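Haloacid dehalogenase domain protein hydrolase (Planctomyces limnophilus, PDB 4OVY) binds a calcium ion and is probably a phosphatase-like hydrolase of the haloacid dehalogenase superfamily. Local coordinates at residues Thr106-Thr111 with Arg203-Asn208; Gln182-Ser187 with Phe209-Ala214; Pro52-Leu57 with Ser272-Leu277; Glu36-Phe41 with Lys156-Ser161. All coordinates share one frame; numbering follows the deposited sequence.

Interaction 1 of 4, residues Thr106-Thr111 with Arg203-Asn208. With EDO (1,2-ethanediol), chain I.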
loop_
_atom_site.group_PDB
_atom_site.type_symbol
_atom_site.label_atom_id
_atom_site.label_comp_id
_atom_site.label_asym_id
_atom_site.label_seq_id
_atom_site.Cartn_x
_atom_site.Cartn_y
_atom_site.Cartn_z
ATOM N N THR A 106 -10.698 6.337 -21.010
ATOM C CA THR A 106 -11.370 5.294 -21.777
ATOM C C THR A 106 -12.033 4.225 -20.915
ATOM O O THR A 106 -12.710 3.351 -21.451
ATOM C CB THR A 106 -10.396 4.614 -22.766
ATOM O OG1 THR A 106 -9.203 4.197 -22.086
ATOM C CG2 THR A 106 -10.024 5.583 -23.883
ATOM N N HIS A 107 -11.846 4.286 -19.596
ATOM C CA HIS A 107 -12.437 3.297 -18.687
ATOM C C HIS A 107 -13.093 3.881 -17.439
ATOM O O HIS A 107 -13.271 3.177 -16.446
ATOM C CB HIS A 107 -11.366 2.292 -18.285
ATOM C CG HIS A 107 -10.821 1.525 -19.442
ATOM N ND1 HIS A 107 -9.831 2.022 -20.258
ATOM C CD2 HIS A 107 -11.163 0.321 -19.951
ATOM C CE1 HIS A 107 -9.568 1.145 -21.210
ATOM N NE2 HIS A 107 -10.360 0.103 -21.042
ATOM N N ALA A 108 -13.461 5.157 -17.481
ATOM C CA ALA A 108 -14.132 5.797 -16.353
ATOM C C ALA A 108 -15.576 5.325 -16.275
ATOM O O ALA A 108 -16.189 5.048 -17.296
ATOM C CB ALA A 108 -14.086 7.314 -16.492
ATOM N N GLY A 109 -16.107 5.225 -15.062
ATOM C CA GLY A 109 -17.509 4.862 -14.851
ATOM C C GLY A 109 -17.778 3.377 -14.671
ATOM O O GLY A 109 -18.892 2.988 -14.308
HETATM N N MSE A 110 -16.779 2.544 -14.939
HETATM C CA MSE A 110 -16.908 1.100 -14.729
HETATM C C MSE A 110 -16.289 0.741 -13.405
HETATM O O MSE A 110 -15.518 1.520 -12.835
HETATM C CB MSE A 110 -16.283 0.324 -15.894
HETATM C CG MSE A 110 -14.762 0.309 -15.901
HETATM SE SE MSE A 110 -14.076 -0.858 -17.339
HETATM C CE MSE A 110 -14.923 0.074 -18.862
ATOM N N THR A 111 -16.623 -0.441 -12.902
ATOM C CA THR A 111 -16.079 -0.893 -11.630
ATOM C C THR A 111 -14.667 -1.427 -11.791
ATOM O O THR A 111 -14.226 -1.735 -12.904
ATOM C CB THR A 111 -16.932 -1.993 -10.974
ATOM O OG1 THR A 111 -16.877 -3.177 -11.767
ATOM C CG2 THR A 111 -18.386 -1.542 -10.820
ATOM N N ARG A 203 -14.327 3.436 -11.035
ATOM C CA ARG A 203 -13.230 4.248 -11.552
ATOM C C ARG A 203 -13.712 5.646 -11.961
ATOM O O ARG A 203 -14.717 5.794 -12.662
ATOM C CB ARG A 203 -12.596 3.562 -12.756
ATOM C CG ARG A 203 -11.969 2.205 -12.462
ATOM C CD ARG A 203 -11.584 1.505 -13.753
ATOM N NE ARG A 203 -10.792 2.387 -14.602
ATOM C CZ ARG A 203 -9.466 2.485 -14.594
ATOM N NH1 ARG A 203 -8.718 1.723 -13.800
ATOM N NH2 ARG A 203 -8.878 3.355 -15.414
ATOM N N LEU A 204 -12.985 6.664 -11.521
ATOM C CA LEU A 204 -13.280 8.049 -11.869
ATOM C C LEU A 204 -12.371 8.547 -12.992
ATOM O O LEU A 204 -11.314 7.971 -13.260
ATOM C CB LEU A 204 -13.116 8.936 -10.641
ATOM C CG LEU A 204 -13.953 8.553 -9.416
ATOM C CD1 LEU A 204 -13.683 9.535 -8.288
ATOM C CD2 LEU A 204 -15.437 8.516 -9.760
ATOM N N ALA A 205 -12.801 9.618 -13.653
ATOM C CA ALA A 205 -12.006 10.266 -14.691
ATOM C C ALA A 205 -11.117 11.313 -14.037
ATOM O O ALA A 205 -11.141 12.488 -14.397
ATOM C CB ALA A 205 -12.919 10.903 -15.736
ATOM N N GLU A 206 -10.329 10.867 -13.065
ATOM C CA GLU A 206 -9.492 11.740 -12.271
ATOM C C GLU A 206 -8.240 10.962 -11.891
ATOM O O GLU A 206 -8.342 9.810 -11.476
ATOM C CB GLU A 206 -10.259 12.158 -11.021
ATOM C CG GLU A 206 -9.844 13.483 -10.430
ATOM C CD GLU A 206 -10.629 13.822 -9.176
ATOM O OE1 GLU A 206 -11.784 13.348 -9.038
ATOM O OE2 GLU A 206 -10.084 14.554 -8.322
ATOM N N LEU A 207 -7.071 11.583 -12.049
ATOM C CA LEU A 207 -5.807 10.952 -11.681
ATOM C C LEU A 207 -5.668 10.891 -10.167
ATOM O O LEU A 207 -6.008 11.836 -9.465
ATOM C CB LEU A 207 -4.611 11.726 -12.241
ATOM C CG LEU A 207 -4.358 11.684 -13.745
ATOM C CD1 LEU A 207 -3.140 12.537 -14.068
ATOM C CD2 LEU A 207 -4.177 10.248 -14.231
ATOM N N ASN A 208 -5.142 9.779 -9.677
ATOM C CA ASN A 208 -4.807 9.650 -8.270
ATOM C C ASN A 208 -3.309 9.833 -8.059
ATOM O O ASN A 208 -2.888 10.622 -7.213
ATOM C CB ASN A 208 -5.260 8.285 -7.740
ATOM C CG ASN A 208 -5.003 8.126 -6.257
ATOM O OD1 ASN A 208 -5.301 9.021 -5.478
ATOM N ND2 ASN A 208 -4.448 6.986 -5.859
HETATM C C1 EDO I . -4.907 5.816 -2.671
HETATM O O1 EDO I . -3.656 5.641 -3.355
HETATM C C2 EDO I . -4.643 6.390 -1.299
HETATM O O2 EDO I . -3.776 7.522 -1.436
#
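Arg203 reaches the loop 106-111 with both backbone and side chain. Its N donates to Met110 O at 2.9 Å and its O receives Gly109 N at 2.8 Å, so the turn pairs with one residue of strand 198-204. A third bond runs from Arg203 NE to His107 O, at 3.2 Å and bent to 144° at the hydrogen. The carbonyl oxygen lies near the guanidinium plane, at its edge, whereas NE sits well above the carbonyl plane. CD packs 4.0 Å from Met110 CG, the two side chains running alongside each other; beyond it the bend at chi3 (51°) turns NE to His107 O. His107 to Met110 form a type II beta turn that joins helix 95-106 to helix 112-125; Gly109 fits its third position, with positive phi, where a CB would jam against the preceding carbonyl. Ala108 CB meets Ala205 CB at 3.8 Å, both on exposed residues. Further out, Phe115 of helix 112-125 forms a cation-pi pair with Arg203 and an edge-to-face pair with His107. The imidazole is fixed by hydrogen bonds of ND1 with Thr103 O and NE2 with Arg63 NE, while Thr111 N-caps helix 112-125.

Interaction 2 of 4, residues Gln182-Ser187 with Phe209-Ala214; sequences QVIGSS and FIDDQA. With EDO (1,2-ethanediol), chain D; EDO (1,2-ethanediol), chain H.
Ser186 OG accepts the backbone N-H of Asp211 at 3.0 Å and a nearly straight 169°. With chi1 at -64°, OG lies anti to the carbonyl carbon and beside its own N, where it meets Asp211 N and also hydrogen-bonds Gly162 O; a small hydroxyl suits this buried spot because it serves two backbone groups at once. Asp211 has CG anti to its N (chi1 -175°), and its CB lies over the peptide of Gly185, 3.5 Å from Gly185 C. Its OD2 ends 3.6 Å from Ile184 CG2, the two side chains crossing at about a right angle. Ser187 and Phe209 are an antiparallel hydrogen-bonded pair, in which strand 207-209 joins strand 183-195 in the mixed sheet of the HAD-like domain before the chain runs on to helix 215-223. Ser187 N gives to Phe209 O at 2.8 Å, and Phe209 N to Ser187 O at 3.2 Å. The Phe209 ring turns its edge to Gly185 O, 4.0 Å from CD2, and packs on Val218 of helix 215-223. A 1,2-ethanediol, probably from the crystallisation liquor, is gripped by Gly185 N and O and by Ser187 OG, whose bond to its O2 is 2.6 Å.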
loop_
_atom_site.group_PDB
_atom_site.type_symbol
_atom_site.label_atom_id
_atom_site.label_comp_id
_atom_site.label_asym_id
_atom_site.label_seq_id
_atom_site.Cartn_x
_atom_site.Cartn_y
_atom_site.Cartn_z
ATOM N N GLN A 182 1.482 -5.920 -3.059
ATOM C CA GLN A 182 2.893 -5.606 -3.251
ATOM C C GLN A 182 3.175 -5.056 -4.646
ATOM O O GLN A 182 4.314 -5.084 -5.121
ATOM C CB GLN A 182 3.750 -6.841 -2.953
ATOM C CG GLN A 182 3.724 -7.167 -1.475
ATOM C CD GLN A 182 4.489 -8.413 -1.081
ATOM O OE1 GLN A 182 5.403 -8.883 -1.771
ATOM N NE2 GLN A 182 4.133 -8.934 0.054
ATOM N N VAL A 183 2.124 -4.561 -5.297
ATOM C CA VAL A 183 2.248 -3.897 -6.586
ATOM C C VAL A 183 1.948 -2.419 -6.349
ATOM O O VAL A 183 0.912 -2.073 -5.784
ATOM C CB VAL A 183 1.270 -4.465 -7.630
ATOM C CG1 VAL A 183 1.401 -3.698 -8.948
ATOM C CG2 VAL A 183 1.515 -5.955 -7.844
ATOM N N ILE A 184 2.881 -1.567 -6.750
ATOM C CA ILE A 184 2.732 -0.124 -6.656
ATOM C C ILE A 184 2.819 0.411 -8.073
ATOM O O ILE A 184 3.712 0.034 -8.837
ATOM C CB ILE A 184 3.835 0.491 -5.776
ATOM C CG1 ILE A 184 3.686 0.007 -4.334
ATOM C CG2 ILE A 184 3.799 2.012 -5.809
ATOM C CD1 ILE A 184 4.887 0.318 -3.463
ATOM N N GLY A 185 1.878 1.273 -8.431
ATOM C CA GLY A 185 1.813 1.787 -9.784
ATOM C C GLY A 185 1.057 3.098 -9.862
ATOM O O GLY A 185 0.701 3.694 -8.841
ATOM N N SER A 186 0.819 3.546 -11.081
ATOM C CA SER A 186 -0.002 4.736 -11.295
ATOM C C SER A 186 -1.473 4.342 -11.171
ATOM O O SER A 186 -1.833 3.189 -11.396
ATOM C CB SER A 186 0.276 5.343 -12.666
ATOM O OG SER A 186 1.614 5.793 -12.761
ATOM N N SER A 187 -2.322 5.298 -10.821
ATOM C CA SER A 187 -3.726 4.996 -10.560
ATOM C C SER A 187 -4.663 6.179 -10.828
ATOM O O SER A 187 -4.240 7.338 -10.859
ATOM C CB SER A 187 -3.892 4.522 -9.105
ATOM O OG SER A 187 -3.426 5.499 -8.179
ATOM N N PHE A 209 -2.507 9.106 -8.826
ATOM C CA PHE A 209 -1.067 9.102 -8.625
ATOM C C PHE A 209 -0.319 8.600 -9.850
ATOM O O PHE A 209 -0.755 7.652 -10.498
ATOM C CB PHE A 209 -0.723 8.239 -7.409
ATOM C CG PHE A 209 0.708 8.336 -6.982
ATOM C CD1 PHE A 209 1.172 9.472 -6.324
ATOM C CD2 PHE A 209 1.596 7.295 -7.232
ATOM C CE1 PHE A 209 2.497 9.563 -5.928
ATOM C CE2 PHE A 209 2.920 7.385 -6.836
ATOM C CZ PHE A 209 3.368 8.517 -6.184
ATOM N N ILE A 210 0.806 9.258 -10.152
ATOM C CA ILE A 210 1.716 8.861 -11.212
ATOM C C ILE A 210 3.026 8.412 -10.564
ATOM O O ILE A 210 3.756 9.215 -9.973
ATOM C CB ILE A 210 1.985 10.022 -12.201
ATOM C CG1 ILE A 210 0.672 10.519 -12.818
ATOM C CG2 ILE A 210 2.968 9.598 -13.285
ATOM C CD1 ILE A 210 -0.169 9.449 -13.493
ATOM N N ASP A 211 3.318 7.122 -10.697
ATOM C CA ASP A 211 4.411 6.468 -9.981
ATOM C C ASP A 211 5.665 6.335 -10.852
ATOM O O ASP A 211 6.119 5.220 -11.154
ATOM C CB ASP A 211 3.939 5.083 -9.526
ATOM C CG ASP A 211 4.961 4.364 -8.663
ATOM O OD1 ASP A 211 5.463 4.987 -7.705
ATOM O OD2 ASP A 211 5.237 3.168 -8.936
ATOM N N ASP A 212 6.229 7.474 -11.247
ATOM C CA ASP A 212 7.437 7.477 -12.069
ATOM C C ASP A 212 8.385 8.593 -11.653
ATOM O O ASP A 212 7.965 9.580 -11.032
ATOM C CB ASP A 212 7.070 7.606 -13.549
ATOM C CG ASP A 212 8.171 7.092 -14.494
ATOM O OD1 ASP A 212 9.112 6.398 -14.049
ATOM O OD2 ASP A 212 8.083 7.390 -15.698
ATOM N N GLN A 213 9.662 8.417 -11.989
ATOM C CA GLN A 213 10.713 9.394 -11.681
ATOM C C GLN A 213 10.719 9.687 -10.175
ATOM O O GLN A 213 10.763 8.753 -9.377
ATOM C CB GLN A 213 10.543 10.659 -12.542
ATOM C CG GLN A 213 10.407 10.378 -14.026
ATOM C CD GLN A 213 10.031 11.618 -14.807
ATOM O OE1 GLN A 213 10.796 12.580 -14.877
ATOM N NE2 GLN A 213 8.849 11.602 -15.401
ATOM N N ALA A 214 10.643 10.955 -9.765
ATOM C CA ALA A 214 10.665 11.282 -8.340
ATOM C C ALA A 214 9.389 10.847 -7.613
ATOM O O ALA A 214 9.335 10.896 -6.385
ATOM C CB ALA A 214 10.928 12.773 -8.125
HETATM C C1 EDO D . 0.562 3.912 -5.703
HETATM O O1 EDO D . 0.404 2.510 -5.966
HETATM C C2 EDO D . -0.752 4.670 -5.917
HETATM O O2 EDO D . -1.240 4.513 -7.252
HETATM C C1 EDO H . 5.457 2.720 -18.118
HETATM O O1 EDO H . 6.527 1.924 -17.585
HETATM C C2 EDO H . 5.867 4.187 -18.170
HETATM O O2 EDO H . 6.572 4.543 -16.974
#

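Interaction 3 of 4, residues Pro52-Leu57 with Ser272-Leu277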
loop_
_atom_site.group_PDB
_atom_site.type_symbol
_atom_site.label_atom_id
_atom_site.label_comp_id
_atom_site.label_asym_id
_atom_site.label_seq_id
_atom_site.Cartn_x
_atom_site.Cartn_y
_atom_site.Cartn_z
ATOM N N PRO A 52 7.969 -3.421 -28.885
ATOM C CA PRO A 52 8.127 -2.089 -29.488
ATOM C C PRO A 52 7.453 -0.960 -28.719
ATOM O O PRO A 52 7.614 0.207 -29.094
ATOM C CB PRO A 52 7.469 -2.253 -30.865
ATOM C CG PRO A 52 6.431 -3.298 -30.648
ATOM C CD PRO A 52 6.996 -4.242 -29.626
HETATM N N MSE A 53 6.700 -1.294 -27.672
HETATM C CA MSE A 53 6.106 -0.282 -26.782
HETATM C C MSE A 53 5.747 -0.890 -25.454
HETATM O O MSE A 53 5.688 -2.116 -25.313
HETATM C CB MSE A 53 4.842 0.339 -27.403
HETATM C CG MSE A 53 3.738 -0.688 -27.628
HETATM SE SE MSE A 53 2.202 0.112 -28.558
HETATM C CE MSE A 53 2.936 -0.131 -30.368
ATOM N N TYR A 54 5.480 -0.042 -24.465
ATOM C CA TYR A 54 4.994 -0.516 -23.171
ATOM C C TYR A 54 3.768 -1.371 -23.441
ATOM O O TYR A 54 2.924 -1.007 -24.274
ATOM C CB TYR A 54 4.643 0.656 -22.240
ATOM C CG TYR A 54 5.779 1.641 -21.998
ATOM C CD1 TYR A 54 7.051 1.196 -21.640
ATOM C CD2 TYR A 54 5.576 3.020 -22.107
ATOM C CE1 TYR A 54 8.086 2.086 -21.412
ATOM C CE2 TYR A 54 6.609 3.917 -21.872
ATOM C CZ TYR A 54 7.866 3.444 -21.527
ATOM O OH TYR A 54 8.914 4.319 -21.299
ATOM N N VAL A 55 3.663 -2.514 -22.764
ATOM C CA VAL A 55 2.556 -3.427 -23.025
ATOM C C VAL A 55 1.206 -2.756 -22.752
ATOM O O VAL A 55 0.244 -2.991 -23.480
ATOM C CB VAL A 55 2.676 -4.737 -22.213
ATOM C CG1 VAL A 55 1.442 -5.608 -22.409
ATOM C CG2 VAL A 55 3.926 -5.505 -22.636
ATOM N N GLN A 56 1.131 -1.922 -21.715
ATOM C CA GLN A 56 -0.108 -1.203 -21.441
ATOM C C GLN A 56 -0.470 -0.232 -22.569
ATOM O O GLN A 56 -1.649 0.024 -22.790
ATOM C CB GLN A 56 -0.076 -0.479 -20.099
ATOM C CG GLN A 56 -1.425 0.110 -19.708
ATOM C CD GLN A 56 -1.408 0.792 -18.363
ATOM O OE1 GLN A 56 -0.539 0.539 -17.538
ATOM N NE2 GLN A 56 -2.382 1.656 -18.129
ATOM N N LEU A 57 0.523 0.304 -23.273
ATOM C CA LEU A 57 0.235 1.155 -24.436
ATOM C C LEU A 57 -0.389 0.327 -25.564
ATOM O O LEU A 57 -1.350 0.777 -26.208
ATOM C CB LEU A 57 1.483 1.918 -24.897
ATOM C CG LEU A 57 1.270 2.965 -25.999
ATOM C CD1 LEU A 57 0.177 3.962 -25.633
ATOM C CD2 LEU A 57 2.580 3.680 -26.298
ATOM N N SER A 272 16.200 5.512 -27.018
ATOM C CA SER A 272 14.947 4.783 -27.079
ATOM C C SER A 272 13.794 5.643 -26.585
ATOM O O SER A 272 13.893 6.254 -25.533
ATOM C CB SER A 272 15.019 3.521 -26.227
ATOM O OG SER A 272 13.858 2.736 -26.418
ATOM N N PRO A 273 12.693 5.693 -27.343
ATOM C CA PRO A 273 11.514 6.365 -26.808
ATOM C C PRO A 273 10.890 5.610 -25.624
ATOM O O PRO A 273 10.262 6.228 -24.775
ATOM C CB PRO A 273 10.553 6.411 -27.997
ATOM C CG PRO A 273 11.036 5.399 -28.967
ATOM C CD PRO A 273 12.506 5.222 -28.727
ATOM N N PHE A 274 11.072 4.292 -25.571
ATOM C CA PHE A 274 10.540 3.477 -24.483
ATOM C C PHE A 274 11.688 2.931 -23.642
ATOM O O PHE A 274 12.603 2.311 -24.173
ATOM C CB PHE A 274 9.694 2.337 -25.054
ATOM C CG PHE A 274 8.522 2.817 -25.870
ATOM C CD1 PHE A 274 7.392 3.323 -25.243
ATOM C CD2 PHE A 274 8.554 2.778 -27.259
ATOM C CE1 PHE A 274 6.312 3.782 -25.979
ATOM C CE2 PHE A 274 7.471 3.232 -28.002
ATOM C CZ PHE A 274 6.353 3.740 -27.363
ATOM N N GLY A 275 11.645 3.175 -22.335
ATOM C CA GLY A 275 12.696 2.701 -21.434
ATOM C C GLY A 275 14.049 3.349 -21.672
ATOM O O GLY A 275 15.089 2.690 -21.564
ATOM N N ARG A 276 14.041 4.644 -21.988
ATOM C CA ARG A 276 15.275 5.380 -22.225
ATOM C C ARG A 276 16.196 5.290 -21.012
ATOM O O ARG A 276 15.787 5.563 -19.887
ATOM C CB ARG A 276 15.003 6.855 -22.550
ATOM C CG ARG A 276 16.230 7.591 -23.082
ATOM C CD ARG A 276 15.966 9.074 -23.289
ATOM N NE ARG A 276 14.786 9.319 -24.119
ATOM C CZ ARG A 276 14.767 9.355 -25.455
ATOM N NH1 ARG A 276 15.869 9.160 -26.170
ATOM N NH2 ARG A 276 13.622 9.590 -26.086
ATOM N N LEU A 277 17.435 4.894 -21.272
ATOM C CA LEU A 277 18.462 4.730 -20.249
ATOM C C LEU A 277 19.670 5.540 -20.695
ATOM O O LEU A 277 20.273 5.243 -21.722
ATOM C CB LEU A 277 18.831 3.250 -20.107
ATOM C CG LEU A 277 19.999 2.934 -19.160
ATOM C CD1 LEU A 277 19.704 3.415 -17.744
ATOM C CD2 LEU A 277 20.338 1.451 -19.180
#
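Tyr54 OH receives the backbone N-H of Gly275 at 3.1 Å and 164°, the one hydrogen bond between residues 52-57 and the loop 272-277. Tyr54 is the N-cap residue of helix 55-67, so in this HAD-type hydrolase fold the bond ties the start of that helix to the loop before helix 279-287, close to the calcium site: the Tyr54 side chain is about 4 Å from that of Asp44, a calcium ligand. Glycine suits position 275 because its backbone takes a positive phi (66°).

The apolar half of the contact is built round Phe274, whose CB points toward the helix start. Its ring makes a T-shaped pair with Tyr54: the planes stand at 85°, and the Phe274 edge is presented to the Tyr54 face, with CD1 displaced toward the rim and 3.5 Å from Tyr54 CE2. One face of Phe274 is covered by Met53, a selenomethionine in this crystal. Its CA stands almost on the ring normal, 3.8 Å from the centroid, in a CH-pi contact, and its CB lies 3.7 Å from Phe274 CZ. In the loop itself Ser272 OG donates to Phe274 O. Leu57 lies in the first turn of the helix, and its side chain and that of Phe274 cross at about a right angle; Leu57 CD2 meets CZ and CE1 of Phe274, resting 3.7 Å from CE1.

Interaction 4 of 4, residues Glu36-Phe41 with Lys156-Ser161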
loop_
_atom_site.group_PDB
_atom_site.type_symbol
_atom_site.label_atom_id
_atom_site.label_comp_id
_atom_site.label_asym_id
_atom_site.label_seq_id
_atom_site.Cartn_x
_atom_site.Cartn_y
_atom_site.Cartn_z
ATOM N N GLU A 36 12.592 -6.035 7.519
ATOM C CA GLU A 36 13.132 -4.890 6.773
ATOM C C GLU A 36 13.621 -5.246 5.360
ATOM O O GLU A 36 14.028 -4.360 4.599
ATOM C CB GLU A 36 14.277 -4.238 7.566
ATOM C CG GLU A 36 13.830 -3.508 8.823
ATOM C CD GLU A 36 14.994 -3.066 9.702
ATOM O OE1 GLU A 36 16.030 -2.595 9.180
ATOM O OE2 GLU A 36 14.876 -3.191 10.928
ATOM N N ARG A 37 13.569 -6.527 5.000
ATOM C CA ARG A 37 14.078 -6.993 3.708
ATOM C C ARG A 37 13.099 -6.715 2.569
ATOM O O ARG A 37 12.431 -7.616 2.061
ATOM C CB ARG A 37 14.425 -8.477 3.780
ATOM C CG ARG A 37 15.524 -8.767 4.790
ATOM C CD ARG A 37 15.873 -10.242 4.834
ATOM N NE ARG A 37 16.655 -10.526 6.026
ATOM C CZ ARG A 37 16.916 -11.738 6.500
ATOM N NH1 ARG A 37 16.480 -12.829 5.876
ATOM N NH2 ARG A 37 17.624 -11.849 7.617
ATOM N N ILE A 38 13.031 -5.448 2.183
ATOM C CA ILE A 38 12.149 -4.977 1.120
ATOM C C ILE A 38 12.994 -4.751 -0.120
ATOM O O ILE A 38 14.034 -4.074 -0.055
ATOM C CB ILE A 38 11.495 -3.625 1.497
ATOM C CG1 ILE A 38 10.710 -3.729 2.809
ATOM C CG2 ILE A 38 10.622 -3.100 0.362
ATOM C CD1 ILE A 38 9.733 -4.877 2.854
ATOM N N VAL A 39 12.550 -5.313 -1.241
ATOM C CA VAL A 39 13.189 -5.097 -2.537
ATOM C C VAL A 39 12.146 -4.650 -3.558
ATOM O O VAL A 39 11.052 -5.210 -3.618
ATOM C CB VAL A 39 13.957 -6.349 -3.034
ATOM C CG1 VAL A 39 13.057 -7.568 -3.120
ATOM C CG2 VAL A 39 14.610 -6.080 -4.381
ATOM N N THR A 40 12.494 -3.629 -4.343
ATOM C CA THR A 40 11.583 -3.048 -5.324
ATOM C C THR A 40 12.110 -3.212 -6.746
ATOM O O THR A 40 13.295 -2.989 -7.019
ATOM C CB THR A 40 11.312 -1.555 -5.047
ATOM O OG1 THR A 40 12.551 -0.837 -4.960
ATOM C CG2 THR A 40 10.525 -1.381 -3.774
ATOM N N PHE A 41 11.210 -3.602 -7.640
ATOM C CA PHE A 41 11.502 -3.790 -9.055
ATOM C C PHE A 41 10.588 -2.910 -9.894
ATOM O O PHE A 41 9.380 -2.877 -9.675
ATOM C CB PHE A 41 11.216 -5.238 -9.472
ATOM C CG PHE A 41 12.117 -6.254 -8.830
ATOM C CD1 PHE A 41 11.838 -6.753 -7.566
ATOM C CD2 PHE A 41 13.231 -6.732 -9.502
ATOM C CE1 PHE A 41 12.669 -7.691 -6.976
ATOM C CE2 PHE A 41 14.068 -7.670 -8.913
ATOM C CZ PHE A 41 13.781 -8.151 -7.653
ATOM N N LYS A 156 10.633 -9.435 0.876
ATOM C CA LYS A 156 9.338 -9.135 0.265
ATOM C C LYS A 156 9.591 -8.373 -1.023
ATOM O O LYS A 156 10.173 -7.284 -1.003
ATOM C CB LYS A 156 8.455 -8.279 1.178
ATOM C CG LYS A 156 7.964 -9.000 2.416
ATOM C CD LYS A 156 7.129 -8.102 3.321
ATOM C CE LYS A 156 5.660 -8.063 2.937
ATOM N NZ LYS A 156 4.793 -7.756 4.120
ATOM N N THR A 157 9.129 -8.942 -2.130
ATOM C CA THR A 157 9.383 -8.413 -3.462
ATOM C C THR A 157 8.200 -7.553 -3.895
ATOM O O THR A 157 7.082 -8.050 -3.983
ATOM C CB THR A 157 9.570 -9.550 -4.488
ATOM O OG1 THR A 157 8.440 -10.434 -4.440
ATOM C CG2 THR A 157 10.843 -10.347 -4.198
ATOM N N PHE A 158 8.454 -6.271 -4.150
ATOM C CA PHE A 158 7.433 -5.340 -4.630
ATOM C C PHE A 158 7.714 -4.906 -6.073
ATOM O O PHE A 158 8.873 -4.767 -6.490
ATOM C CB PHE A 158 7.428 -4.060 -3.789
ATOM C CG PHE A 158 6.791 -4.195 -2.442
ATOM C CD1 PHE A 158 7.467 -4.820 -1.398
ATOM C CD2 PHE A 158 5.544 -3.630 -2.188
ATOM C CE1 PHE A 158 6.892 -4.912 -0.142
ATOM C CE2 PHE A 158 4.970 -3.724 -0.937
ATOM C CZ PHE A 158 5.642 -4.365 0.087
ATOM N N ILE A 159 6.646 -4.654 -6.821
ATOM C CA ILE A 159 6.755 -3.908 -8.072
ATOM C C ILE A 159 6.489 -2.428 -7.796
ATOM O O ILE A 159 5.563 -2.083 -7.059
ATOM C CB ILE A 159 5.768 -4.430 -9.132
ATOM C CG1 ILE A 159 6.251 -5.779 -9.666
ATOM C CG2 ILE A 159 5.625 -3.447 -10.287
ATOM C CD1 ILE A 159 5.206 -6.500 -10.489
ATOM N N VAL A 160 7.315 -1.573 -8.395
ATOM C CA VAL A 160 7.161 -0.126 -8.332
ATOM C C VAL A 160 7.305 0.393 -9.769
ATOM O O VAL A 160 8.408 0.601 -10.260
ATOM C CB VAL A 160 8.183 0.526 -7.382
ATOM C CG1 VAL A 160 7.936 2.026 -7.259
ATOM C CG2 VAL A 160 8.111 -0.114 -5.999
ATOM N N SER A 161 6.166 0.585 -10.433
ATOM C CA SER A 161 6.121 0.845 -11.875
ATOM C C SER A 161 5.342 2.117 -12.189
ATOM O O SER A 161 4.457 2.513 -11.442
ATOM C CB SER A 161 5.482 -0.347 -12.591
ATOM O OG SER A 161 5.150 -0.053 -13.939
#
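Ile38 and Lys156 open the parallel pairing of strands 38-41 and 156-161, their side chains lying alongside each other and pointing the same way. Following Ile38 outward from CB, the CG2 branch, anti to the backbone N, meets the Phe158 ring at CD1, 4.0 Å away. The other branch passes through CG1, beside the backbone N (chi1 -57°), to CD1, which touches both Lys156 CB at 4.0 Å and Phe158 CE1 at 4.1 Å. A branched chain suits this place because its two branches reach two neighbours, Lys156 and Phe158. Lys156 continues past it, and its NZ forms a salt bridge with Glu181 of the second subunit.

Further along the same face Thr40 CG2 packs against Val160 CG2 at 3.5 Å. On the other face Val39 CG1 lies 3.7 Å from Thr157 CG2, and Phe41 packs on Met143, Leu147 and Leu150 of helix 141-152. Beta-branched and aromatic residues are common in buried strands, where their bulk meets helices on both faces; Thr40 and Val160 touch helix 239-246. The backbone ladder has five hydrogen bonds, from Lys156 N to Arg37 O at 2.8 Å through to Val160 N to Phe41 O at 2.8 Å. Strand 38-41 lies between 156-161 and 230-233 and leads into the calcium ligands Asp42 and Asp44, an order consistent with the Rossmann-like core of HAD hydrolases and its DxD motif at a strand end.

In the fold
Interaction 4 lies in the buried core, where parallel strands meet through a regular backbone ladder and apolar faces. Interaction 2 is also buried and belongs to the same sheet: strand 183-195 borders strand 156-161, with Ile184 N 2.7 Å from Ile159 O, but its contacts mix a strand pair with serine and aspartate chemistry. Interaction 1 sits on the far, partly exposed part of that sheet, with a turn bonded to the backbone and side chain of one arginine; it joins interaction 2 where Asn208 follows into Phe209. Interaction 3 belongs to no strand pair. It is partly buried, joins a helix start to a loop by aromatic packing, and lies near the calcium site.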